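Local atomic coordinates of secreted effector protein SopD (Salmonella typhimurium, PDB entry 5CPC), a protein that alters host cell physiology during Salmonella infection, acting with SopB in membrane fission and macropinosome formation at invasion and contributing to replication in macrophages. Residues F243-Y252 / L271-Y281; I101-F110 / S138-L148. All coordinates share one frame; numbering follows the deposited sequence.

Contact 1 (F243-Y252 / L271-Y281)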
loop_
_atom_site.group_PDB
_atom_site.type_symbol
_atom_site.label_atom_id
_atom_site.label_comp_id
_atom_site.label_asym_id
_atom_site.label_seq_id
_atom_site.Cartn_x
_atom_site.Cartn_y
_atom_site.Cartn_z
ATOM N N PHE A 243 -6.233 -6.606 17.937
ATOM C CA PHE A 243 -5.760 -5.410 17.228
ATOM C C PHE A 243 -4.404 -5.610 16.659
ATOM O O PHE A 243 -3.683 -6.519 17.107
ATOM C CB PHE A 243 -5.736 -4.232 18.190
ATOM C CG PHE A 243 -7.087 -3.910 18.717
ATOM C CD1 PHE A 243 -7.949 -3.126 17.980
ATOM C CD2 PHE A 243 -7.523 -4.428 19.938
ATOM C CE1 PHE A 243 -9.258 -2.893 18.396
ATOM C CE2 PHE A 243 -8.839 -4.120 20.416
ATOM C CZ PHE A 243 -9.696 -3.383 19.634
ATOM N N SER A 244 -4.103 -4.756 15.662
ATOM C CA SER A 244 -2.871 -4.731 14.857
ATOM C C SER A 244 -2.616 -3.368 14.380
ATOM O O SER A 244 -3.532 -2.592 14.233
ATOM C CB SER A 244 -3.107 -5.475 13.522
ATOM O OG SER A 244 -3.041 -6.790 13.907
ATOM N N MET A 245 -1.372 -3.113 14.032
ATOM C CA MET A 245 -1.050 -1.928 13.290
ATOM C C MET A 245 -0.608 -2.203 11.830
ATOM O O MET A 245 0.086 -3.156 11.553
ATOM C CB MET A 245 -0.001 -1.110 14.004
ATOM C CG MET A 245 0.167 0.285 13.338
ATOM S SD MET A 245 1.255 1.439 14.198
ATOM C CE MET A 245 2.211 0.223 15.067
ATOM N N MET A 246 -1.021 -1.334 10.926
ATOM C CA MET A 246 -0.628 -1.419 9.550
ATOM C C MET A 246 0.929 -1.385 9.518
ATOM O O MET A 246 1.561 -0.485 10.099
ATOM C CB MET A 246 -1.179 -0.221 8.779
ATOM C CG MET A 246 -0.963 -0.387 7.264
ATOM S SD MET A 246 -1.586 0.937 6.240
ATOM C CE MET A 246 -3.246 0.293 6.000
ATOM N N HIS A 247 1.502 -2.405 8.875
ATOM C CA HIS A 247 2.929 -2.470 8.630
ATOM C C HIS A 247 3.435 -1.157 8.037
ATOM O O HIS A 247 2.826 -0.664 7.152
ATOM C CB HIS A 247 3.264 -3.622 7.687
ATOM C CG HIS A 247 4.723 -3.949 7.688
ATOM N ND1 HIS A 247 5.652 -3.177 7.008
ATOM C CD2 HIS A 247 5.423 -4.904 8.346
ATOM C CE1 HIS A 247 6.859 -3.681 7.210
ATOM N NE2 HIS A 247 6.747 -4.734 8.007
ATOM N N PRO A 248 4.501 -0.569 8.579
ATOM C CA PRO A 248 4.978 0.722 8.038
ATOM C C PRO A 248 5.345 0.706 6.520
ATOM O O PRO A 248 5.225 1.744 5.835
ATOM C CB PRO A 248 6.257 1.028 8.856
ATOM C CG PRO A 248 6.338 -0.027 9.971
ATOM C CD PRO A 248 5.343 -1.122 9.667
ATOM N N CYS A 249 5.831 -0.407 5.972
ATOM C CA CYS A 249 6.026 -0.408 4.472
ATOM C C CYS A 249 4.699 -0.230 3.707
ATOM O O CYS A 249 4.662 0.416 2.642
ATOM C CB CYS A 249 6.726 -1.660 3.982
ATOM S SG CYS A 249 8.386 -1.755 4.594
ATOM N N ILE A 250 3.611 -0.793 4.251
ATOM C CA ILE A 250 2.346 -0.746 3.554
ATOM C C ILE A 250 1.771 0.644 3.719
ATOM O O ILE A 250 1.436 1.313 2.726
ATOM C CB ILE A 250 1.435 -1.899 3.954
ATOM C CG1 ILE A 250 1.944 -3.207 3.308
ATOM C CG2 ILE A 250 -0.033 -1.608 3.511
ATOM C CD1 ILE A 250 1.348 -4.471 3.893
ATOM N N SER A 251 1.717 1.158 4.942
ATOM C CA SER A 251 1.301 2.557 5.035
ATOM C C SER A 251 2.200 3.563 4.261
ATOM O O SER A 251 1.705 4.568 3.697
ATOM C CB SER A 251 0.931 2.950 6.492
ATOM O OG SER A 251 2.005 3.149 7.318
ATOM N N TYR A 252 3.511 3.308 4.193
ATOM C CA TYR A 252 4.406 4.189 3.473
ATOM C C TYR A 252 4.054 4.173 2.006
ATOM O O TYR A 252 3.945 5.234 1.367
ATOM C CB TYR A 252 5.887 3.735 3.606
ATOM C CG TYR A 252 6.785 4.292 2.522
ATOM C CD1 TYR A 252 7.183 5.635 2.548
ATOM C CD2 TYR A 252 7.177 3.508 1.426
ATOM C CE1 TYR A 252 7.965 6.180 1.536
ATOM C CE2 TYR A 252 7.972 4.059 0.392
ATOM C CZ TYR A 252 8.352 5.408 0.471
ATOM O OH TYR A 252 9.137 5.978 -0.502
ATOM N N LEU A 271 9.570 6.960 6.559
ATOM C CA LEU A 271 9.529 5.545 6.857
ATOM C C LEU A 271 9.956 5.300 8.316
ATOM O O LEU A 271 9.399 4.425 9.011
ATOM C CB LEU A 271 10.366 4.707 5.879
ATOM C CG LEU A 271 10.266 3.222 6.297
ATOM C CD1 LEU A 271 8.836 2.707 6.170
ATOM C CD2 LEU A 271 11.282 2.292 5.599
ATOM N N LYS A 272 10.942 6.075 8.754
ATOM C CA LYS A 272 11.488 5.937 10.092
ATOM C C LYS A 272 10.401 6.296 11.107
ATOM O O LYS A 272 10.272 5.626 12.128
ATOM C CB LYS A 272 12.734 6.837 10.293
ATOM C CG LYS A 272 13.416 6.646 11.705
ATOM C CD LYS A 272 14.770 7.478 11.942
ATOM C CE LYS A 272 15.973 6.520 12.249
ATOM N NZ LYS A 272 17.103 7.042 13.121
ATOM N N LYS A 273 9.641 7.362 10.801
ATOM C CA LYS A 273 8.499 7.791 11.576
ATOM C C LYS A 273 7.479 6.661 11.697
ATOM O O LYS A 273 7.088 6.310 12.812
ATOM C CB LYS A 273 7.861 9.055 10.974
ATOM C CG LYS A 273 7.948 10.240 11.901
ATOM C CD LYS A 273 8.272 11.539 11.165
ATOM C CE LYS A 273 8.765 12.594 12.164
ATOM N NZ LYS A 273 9.322 13.810 11.490
ATOM N N LEU A 274 7.049 6.083 10.586
ATOM C CA LEU A 274 6.102 4.984 10.668
ATOM C C LEU A 274 6.680 3.775 11.400
ATOM O O LEU A 274 5.964 3.123 12.234
ATOM C CB LEU A 274 5.598 4.603 9.292
ATOM C CG LEU A 274 4.942 5.715 8.492
ATOM C CD1 LEU A 274 5.123 5.272 7.071
ATOM C CD2 LEU A 274 3.424 5.874 8.854
ATOM N N ASN A 275 7.975 3.503 11.153
ATOM C CA ASN A 275 8.722 2.575 12.003
ATOM C C ASN A 275 8.616 2.797 13.496
ATOM O O ASN A 275 8.351 1.832 14.240
ATOM C CB ASN A 275 10.185 2.428 11.580
ATOM C CG ASN A 275 10.312 1.656 10.289
ATOM O OD1 ASN A 275 9.409 0.911 9.915
ATOM N ND2 ASN A 275 11.406 1.850 9.588
ATOM N N GLN A 276 8.785 4.052 13.906
ATOM C CA GLN A 276 8.845 4.411 15.306
ATOM C C GLN A 276 7.495 4.146 15.986
ATOM O O GLN A 276 7.420 3.475 17.015
ATOM C CB GLN A 276 9.271 5.874 15.442
ATOM C CG GLN A 276 9.238 6.410 16.885
ATOM C CD GLN A 276 10.328 5.803 17.790
ATOM O OE1 GLN A 276 11.399 5.385 17.314
ATOM N NE2 GLN A 276 10.056 5.766 19.103
ATOM N N ASP A 277 6.417 4.631 15.377
ATOM C CA ASP A 277 5.078 4.372 15.867
ATOM C C ASP A 277 4.773 2.891 15.959
ATOM O O ASP A 277 4.190 2.386 16.950
ATOM C CB ASP A 277 4.105 4.948 14.899
ATOM C CG ASP A 277 3.954 6.460 15.020
ATOM O OD1 ASP A 277 4.938 7.182 15.311
ATOM O OD2 ASP A 277 2.807 6.921 14.768
ATOM N N TYR A 278 5.143 2.186 14.913
ATOM C CA TYR A 278 4.964 0.748 14.868
ATOM C C TYR A 278 5.663 0.066 16.042
ATOM O O TYR A 278 5.114 -0.841 16.682
ATOM C CB TYR A 278 5.528 0.221 13.539
ATOM C CG TYR A 278 5.203 -1.214 13.214
ATOM C CD1 TYR A 278 3.934 -1.577 12.803
ATOM C CD2 TYR A 278 6.195 -2.199 13.247
ATOM C CE1 TYR A 278 3.606 -2.902 12.476
ATOM C CE2 TYR A 278 5.909 -3.516 12.901
ATOM C CZ TYR A 278 4.598 -3.857 12.513
ATOM O OH TYR A 278 4.282 -5.143 12.137
ATOM N N ASN A 279 6.894 0.466 16.283
ATOM C CA ASN A 279 7.692 -0.149 17.353
ATOM C C ASN A 279 7.163 0.241 18.738
ATOM O O ASN A 279 7.117 -0.603 19.647
ATOM C CB ASN A 279 9.199 0.174 17.187
ATOM C CG ASN A 279 9.824 -0.525 15.951
ATOM O OD1 ASN A 279 9.524 -1.689 15.660
ATOM N ND2 ASN A 279 10.641 0.205 15.205
ATOM N N ASP A 280 6.739 1.504 18.884
ATOM C CA ASP A 280 6.158 1.968 20.155
ATOM C C ASP A 280 4.931 1.155 20.414
ATOM O O ASP A 280 4.724 0.696 21.532
ATOM C CB ASP A 280 5.763 3.456 20.111
ATOM C CG ASP A 280 6.965 4.399 20.226
ATOM O OD1 ASP A 280 8.024 3.942 20.722
ATOM O OD2 ASP A 280 6.856 5.593 19.825
ATOM N N TYR A 281 4.107 0.980 19.388
ATOM C CA TYR A 281 2.831 0.316 19.586
ATOM C C TYR A 281 3.119 -1.126 20.126
ATOM O O TYR A 281 2.598 -1.532 21.162
ATOM C CB TYR A 281 1.985 0.340 18.260
ATOM C CG TYR A 281 0.937 -0.689 18.304
ATOM C CD1 TYR A 281 -0.146 -0.552 19.171
ATOM C CD2 TYR A 281 1.016 -1.830 17.530
ATOM C CE1 TYR A 281 -1.112 -1.509 19.248
ATOM C CE2 TYR A 281 0.042 -2.837 17.651
ATOM C CZ TYR A 281 -1.021 -2.661 18.498
ATOM O OH TYR A 281 -2.024 -3.620 18.644
#
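Pro248 points the CD corner of its ring at the face of Tyr278, the two side chains crossing at about a right angle; CD is 3.5 Å from the centroid of the phenol and only 14° off the ring normal, a CH-pi contact. It is also a knob into a hole: the first turn of helix 248-252 presses this proline among Leu271, Leu274, Asn275 and Tyr278, and its CB lies 3.7 Å from Leu274 CB. With CG anti to the backbone N (chi1 -169°), the Tyr278 ring is turned toward 243-252, so that it takes Pro248 CD over a face and the carbonyl O of Met245 in plane at an edge. The His247 ring lies obliquely to that of Tyr278. His247 is the N-cap of the helix, its ND1 accepting from Cys249 N at 3.0 Å, a bond that helps fix the ring. Further along, Met245 and Tyr281 lie alongside each other, pointing opposite ways, with Met245 CB 3.7 Å from Tyr281 CD2 and the sulfur oblique to the ring, a Met-aromatic contact. At the other end both methyls of Leu274 gather round Ser251, CD2 coming within 3.4 Å of OG, while Leu271 CD1 touches Tyr252 CB. No hydrogen bond joins the segments. Polar ends turn elsewhere: Tyr281 OH to Asp289 and Lys285, Tyr252 OH to the carbonyl of Leu128, Asp277 to Lys231 in a salt bridge. Hairpin strand 240-245 thus ends nearly antiparallel (155°) to helix 264-283, helix 248-256 starts more obliquely, helix 285-298 lies beyond Phe243 and helix 141-160 behind Ile250.

Contact 2 (I101-F110 / S138-L148); sequences IKMDASQTQF and SMSREERQLFL
Leu148 and Arg144 pack round the ring of Phe110. The leucine's CD1 lies over one face, 3.9 Å from the centroid, while Arg144 CG meets the ring edge in plane at 3.8 Å from CE1. The opposite face is covered from within the hairpin by the methyl CE of Met103, which the bend at chi3 (84°) carries over the ring centre. Phe147 adds a rim-to-rim neighbour, its plane only 13° from that of Phe110, and Ile101 CG2 meets Leu148 CD2 tip to tip. Arg144 then runs out past Met103, whose CG sits over the face of the guanidinium, 3.4 Å from NH2; its contact with 101-110 is by packing, with no hydrogen bond across.

Toward the turn the fit slackens. Gln107 stretches to Ser138, but NE2 comes no nearer than 3.8 Å to CB, and around it lie exposed residues. There each segment is ordered internally: Asp104 OD1 accepts from the amides of Thr108 and Gln109, and Ser140 and Glu143 form a capping box whose Glu143 N to Ser140 OG bond is weak. The contact thus seats the 99-103/109-114 hairpin on the N-terminal turns of helix 141-160, with helix 124-127 beside Phe110 and helix 248-256 beyond Phe147.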
loop_
_atom_site.group_PDB
_atom_site.type_symbol
_atom_site.label_atom_id
_atom_site.label_comp_id
_atom_site.label_asym_id
_atom_site.label_seq_id
_atom_site.Cartn_x
_atom_site.Cartn_y
_atom_site.Cartn_z
ATOM N N ILE A 101 6.428 -14.953 -7.180
ATOM C CA ILE A 101 7.412 -14.105 -6.571
ATOM C C ILE A 101 7.674 -14.556 -5.144
ATOM O O ILE A 101 6.759 -14.610 -4.310
ATOM C CB ILE A 101 6.889 -12.605 -6.500
ATOM C CG1 ILE A 101 6.555 -12.089 -7.917
ATOM C CG2 ILE A 101 7.889 -11.744 -5.818
ATOM C CD1 ILE A 101 6.002 -10.598 -7.958
ATOM N N LYS A 102 8.929 -14.834 -4.835
ATOM C CA LYS A 102 9.282 -15.023 -3.438
ATOM C C LYS A 102 10.354 -14.040 -3.021
ATOM O O LYS A 102 10.741 -13.173 -3.830
ATOM C CB LYS A 102 9.726 -16.463 -3.180
ATOM C CG LYS A 102 10.252 -17.175 -4.382
ATOM C CD LYS A 102 9.805 -18.644 -4.418
ATOM C CE LYS A 102 8.291 -18.737 -4.635
ATOM N NZ LYS A 102 7.912 -19.979 -5.386
ATOM N N MET A 103 10.781 -14.142 -1.755
ATOM C CA MET A 103 11.939 -13.409 -1.220
ATOM C C MET A 103 13.189 -14.316 -1.023
ATOM O O MET A 103 13.052 -15.569 -0.937
ATOM C CB MET A 103 11.548 -12.703 0.071
ATOM C CG MET A 103 10.457 -11.706 -0.210
ATOM S SD MET A 103 10.253 -10.385 0.940
ATOM C CE MET A 103 11.515 -9.356 0.197
ATOM N N ASP A 104 14.397 -13.727 -1.005
ATOM C CA ASP A 104 15.619 -14.486 -0.573
ATOM C C ASP A 104 15.549 -14.620 0.957
ATOM O O ASP A 104 14.750 -13.921 1.611
ATOM C CB ASP A 104 16.876 -13.722 -0.910
ATOM C CG ASP A 104 16.977 -12.449 -0.101
ATOM O OD1 ASP A 104 15.968 -11.693 0.003
ATOM O OD2 ASP A 104 18.033 -12.237 0.499
ATOM N N ALA A 105 16.399 -15.477 1.521
ATOM C CA ALA A 105 16.380 -15.765 2.963
ATOM C C ALA A 105 16.354 -14.490 3.788
ATOM O O ALA A 105 15.668 -14.434 4.797
ATOM C CB ALA A 105 17.561 -16.688 3.365
ATOM N N SER A 106 17.050 -13.443 3.348
ATOM C CA SER A 106 17.066 -12.173 4.108
ATOM C C SER A 106 15.769 -11.354 3.962
ATOM O O SER A 106 15.607 -10.317 4.617
ATOM C CB SER A 106 18.275 -11.303 3.731
ATOM O OG SER A 106 18.160 -10.801 2.407
ATOM N N GLN A 107 14.837 -11.826 3.134
ATOM C CA GLN A 107 13.617 -11.050 2.795
ATOM C C GLN A 107 13.942 -9.568 2.519
ATOM O O GLN A 107 13.322 -8.663 3.085
ATOM C CB GLN A 107 12.524 -11.187 3.881
ATOM C CG GLN A 107 12.337 -12.619 4.439
ATOM C CD GLN A 107 11.281 -12.698 5.591
ATOM O OE1 GLN A 107 10.826 -13.793 5.923
ATOM N NE2 GLN A 107 10.914 -11.542 6.200
ATOM N N THR A 108 14.930 -9.329 1.663
ATOM C CA THR A 108 15.276 -7.968 1.242
ATOM C C THR A 108 15.333 -7.878 -0.300
ATOM O O THR A 108 15.619 -6.821 -0.888
ATOM C CB THR A 108 16.611 -7.491 1.873
ATOM O OG1 THR A 108 17.699 -8.187 1.269
ATOM C CG2 THR A 108 16.627 -7.757 3.396
ATOM N N GLN A 109 15.107 -9.026 -0.929
ATOM C CA GLN A 109 15.067 -9.146 -2.361
ATOM C C GLN A 109 13.833 -9.934 -2.712
ATOM O O GLN A 109 13.557 -10.971 -2.108
ATOM C CB GLN A 109 16.292 -9.860 -2.902
ATOM C CG GLN A 109 17.584 -9.073 -2.710
ATOM C CD GLN A 109 18.341 -8.943 -3.974
ATOM O OE1 GLN A 109 19.106 -9.836 -4.351
ATOM N NE2 GLN A 109 18.139 -7.848 -4.657
ATOM N N PHE A 110 13.060 -9.402 -3.650
ATOM C CA PHE A 110 11.974 -10.154 -4.277
ATOM C C PHE A 110 12.587 -10.826 -5.461
ATOM O O PHE A 110 13.371 -10.210 -6.174
ATOM C CB PHE A 110 10.779 -9.272 -4.672
ATOM C CG PHE A 110 10.101 -8.638 -3.504
ATOM C CD1 PHE A 110 9.172 -9.358 -2.721
ATOM C CD2 PHE A 110 10.402 -7.332 -3.143
ATOM C CE1 PHE A 110 8.533 -8.764 -1.606
ATOM C CE2 PHE A 110 9.761 -6.705 -2.046
ATOM C CZ PHE A 110 8.825 -7.404 -1.266
ATOM N N SER A 138 10.482 -6.286 9.302
ATOM C CA SER A 138 10.061 -7.408 8.452
ATOM C C SER A 138 8.541 -7.583 8.352
ATOM O O SER A 138 7.797 -7.130 9.224
ATOM C CB SER A 138 10.856 -8.707 8.715
ATOM O OG SER A 138 10.281 -9.490 9.738
ATOM N N MET A 139 8.059 -8.128 7.235
ATOM C CA MET A 139 6.606 -8.390 7.091
ATOM C C MET A 139 6.216 -9.851 7.173
ATOM O O MET A 139 6.945 -10.729 6.731
ATOM C CB MET A 139 5.959 -7.751 5.836
ATOM C CG MET A 139 6.849 -7.169 4.824
ATOM S SD MET A 139 6.087 -5.886 3.738
ATOM C CE MET A 139 7.647 -5.269 3.065
ATOM N N SER A 140 5.043 -10.112 7.724
ATOM C CA SER A 140 4.531 -11.477 7.635
ATOM C C SER A 140 4.319 -11.828 6.143
ATOM O O SER A 140 4.290 -10.919 5.296
ATOM C CB SER A 140 3.216 -11.596 8.397
ATOM O OG SER A 140 2.293 -10.668 7.880
ATOM N N ARG A 141 4.122 -13.115 5.856
ATOM C CA ARG A 141 3.730 -13.589 4.531
ATOM C C ARG A 141 2.460 -12.905 3.992
ATOM O O ARG A 141 2.464 -12.436 2.857
ATOM C CB ARG A 141 3.674 -15.122 4.463
ATOM C CG ARG A 141 4.382 -15.704 3.203
ATOM C CD ARG A 141 5.592 -16.633 3.499
ATOM N NE ARG A 141 6.249 -17.222 2.300
ATOM C CZ ARG A 141 5.828 -17.080 1.030
ATOM N NH1 ARG A 141 4.731 -16.390 0.725
ATOM N NH2 ARG A 141 6.511 -17.627 0.038
ATOM N N GLU A 142 1.405 -12.774 4.800
ATOM C CA GLU A 142 0.218 -11.926 4.440
ATOM C C GLU A 142 0.552 -10.514 3.939
ATOM O O GLU A 142 -0.065 -10.007 2.980
ATOM C CB GLU A 142 -0.811 -11.808 5.686
ATOM N N GLU A 143 1.488 -9.871 4.647
ATOM C CA GLU A 143 1.727 -8.418 4.555
ATOM C C GLU A 143 2.518 -8.111 3.294
ATOM O O GLU A 143 2.247 -7.133 2.559
ATOM C CB GLU A 143 2.514 -7.920 5.751
ATOM C CG GLU A 143 1.659 -7.756 6.993
ATOM C CD GLU A 143 2.520 -7.528 8.249
ATOM O OE1 GLU A 143 3.631 -8.119 8.338
ATOM O OE2 GLU A 143 2.075 -6.754 9.136
ATOM N N ARG A 144 3.493 -8.964 3.078
ATOM C CA ARG A 144 4.213 -9.049 1.842
ATOM C C ARG A 144 3.342 -9.215 0.598
ATOM O O ARG A 144 3.473 -8.417 -0.282
ATOM C CB ARG A 144 5.138 -10.185 1.911
ATOM C CG ARG A 144 5.898 -10.341 0.653
ATOM C CD ARG A 144 6.955 -11.183 1.056
ATOM N NE ARG A 144 6.954 -12.427 0.340
ATOM C CZ ARG A 144 7.646 -13.453 0.796
ATOM N NH1 ARG A 144 7.697 -14.564 0.110
ATOM N NH2 ARG A 144 8.292 -13.306 1.940
ATOM N N GLN A 145 2.494 -10.248 0.519
ATOM C CA GLN A 145 1.489 -10.324 -0.546
ATOM C C GLN A 145 0.638 -9.082 -0.720
ATOM O O GLN A 145 0.397 -8.683 -1.851
ATOM C CB GLN A 145 0.584 -11.569 -0.455
ATOM C CG GLN A 145 -0.477 -11.691 -1.614
ATOM C CD GLN A 145 -1.661 -12.551 -1.183
ATOM O OE1 GLN A 145 -2.738 -12.026 -0.842
ATOM N NE2 GLN A 145 -1.463 -13.890 -1.162
ATOM N N LEU A 146 0.175 -8.447 0.348
ATOM C CA LEU A 146 -0.499 -7.175 0.163
ATOM C C LEU A 146 0.399 -6.049 -0.421
ATOM O O LEU A 146 -0.060 -5.230 -1.235
ATOM C CB LEU A 146 -1.180 -6.704 1.471
ATOM C CG LEU A 146 -1.810 -5.321 1.419
ATOM C CD1 LEU A 146 -3.013 -5.390 0.494
ATOM C CD2 LEU A 146 -2.289 -4.819 2.819
ATOM N N PHE A 147 1.629 -5.966 0.078
ATOM C CA PHE A 147 2.638 -4.943 -0.321
ATOM C C PHE A 147 2.844 -5.081 -1.809
ATOM O O PHE A 147 2.955 -4.099 -2.531
ATOM C CB PHE A 147 3.971 -5.259 0.393
ATOM C CG PHE A 147 5.138 -4.372 0.004
ATOM C CD1 PHE A 147 5.333 -3.162 0.610
ATOM C CD2 PHE A 147 6.056 -4.784 -0.972
ATOM C CE1 PHE A 147 6.394 -2.351 0.241
ATOM C CE2 PHE A 147 7.103 -3.988 -1.343
ATOM C CZ PHE A 147 7.288 -2.775 -0.732
ATOM N N LEU A 148 2.891 -6.325 -2.252
ATOM C CA LEU A 148 3.226 -6.619 -3.632
ATOM C C LEU A 148 2.028 -6.238 -4.523
ATOM O O LEU A 148 2.204 -5.850 -5.673
ATOM C CB LEU A 148 3.507 -8.120 -3.738
ATOM C CG LEU A 148 4.855 -8.624 -4.245
ATOM C CD1 LEU A 148 6.130 -7.634 -4.263
ATOM C CD2 LEU A 148 5.191 -9.993 -3.587
#

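The two contacts follow one another along the chain, contact 2 closing well before contact 1 opens, and their centres lie about 16 Å apart. They share no segment, yet they touch where the loop into helix 141-160 and its first turns meet the loop and first turn of helix 248-256. There His247 NE2 lies 2.9 Å from Ser138 O, a probable though weak hydrogen bond, and Ile250 packs on Glu143. Helix 248-256 in turn rests on helix 264-283. The worked lesson is that two contacts made separately along the chain are joined through helix 141-160, which packs on the three-stranded antiparallel sheet with one part of its surface and on helix 248-256 with another.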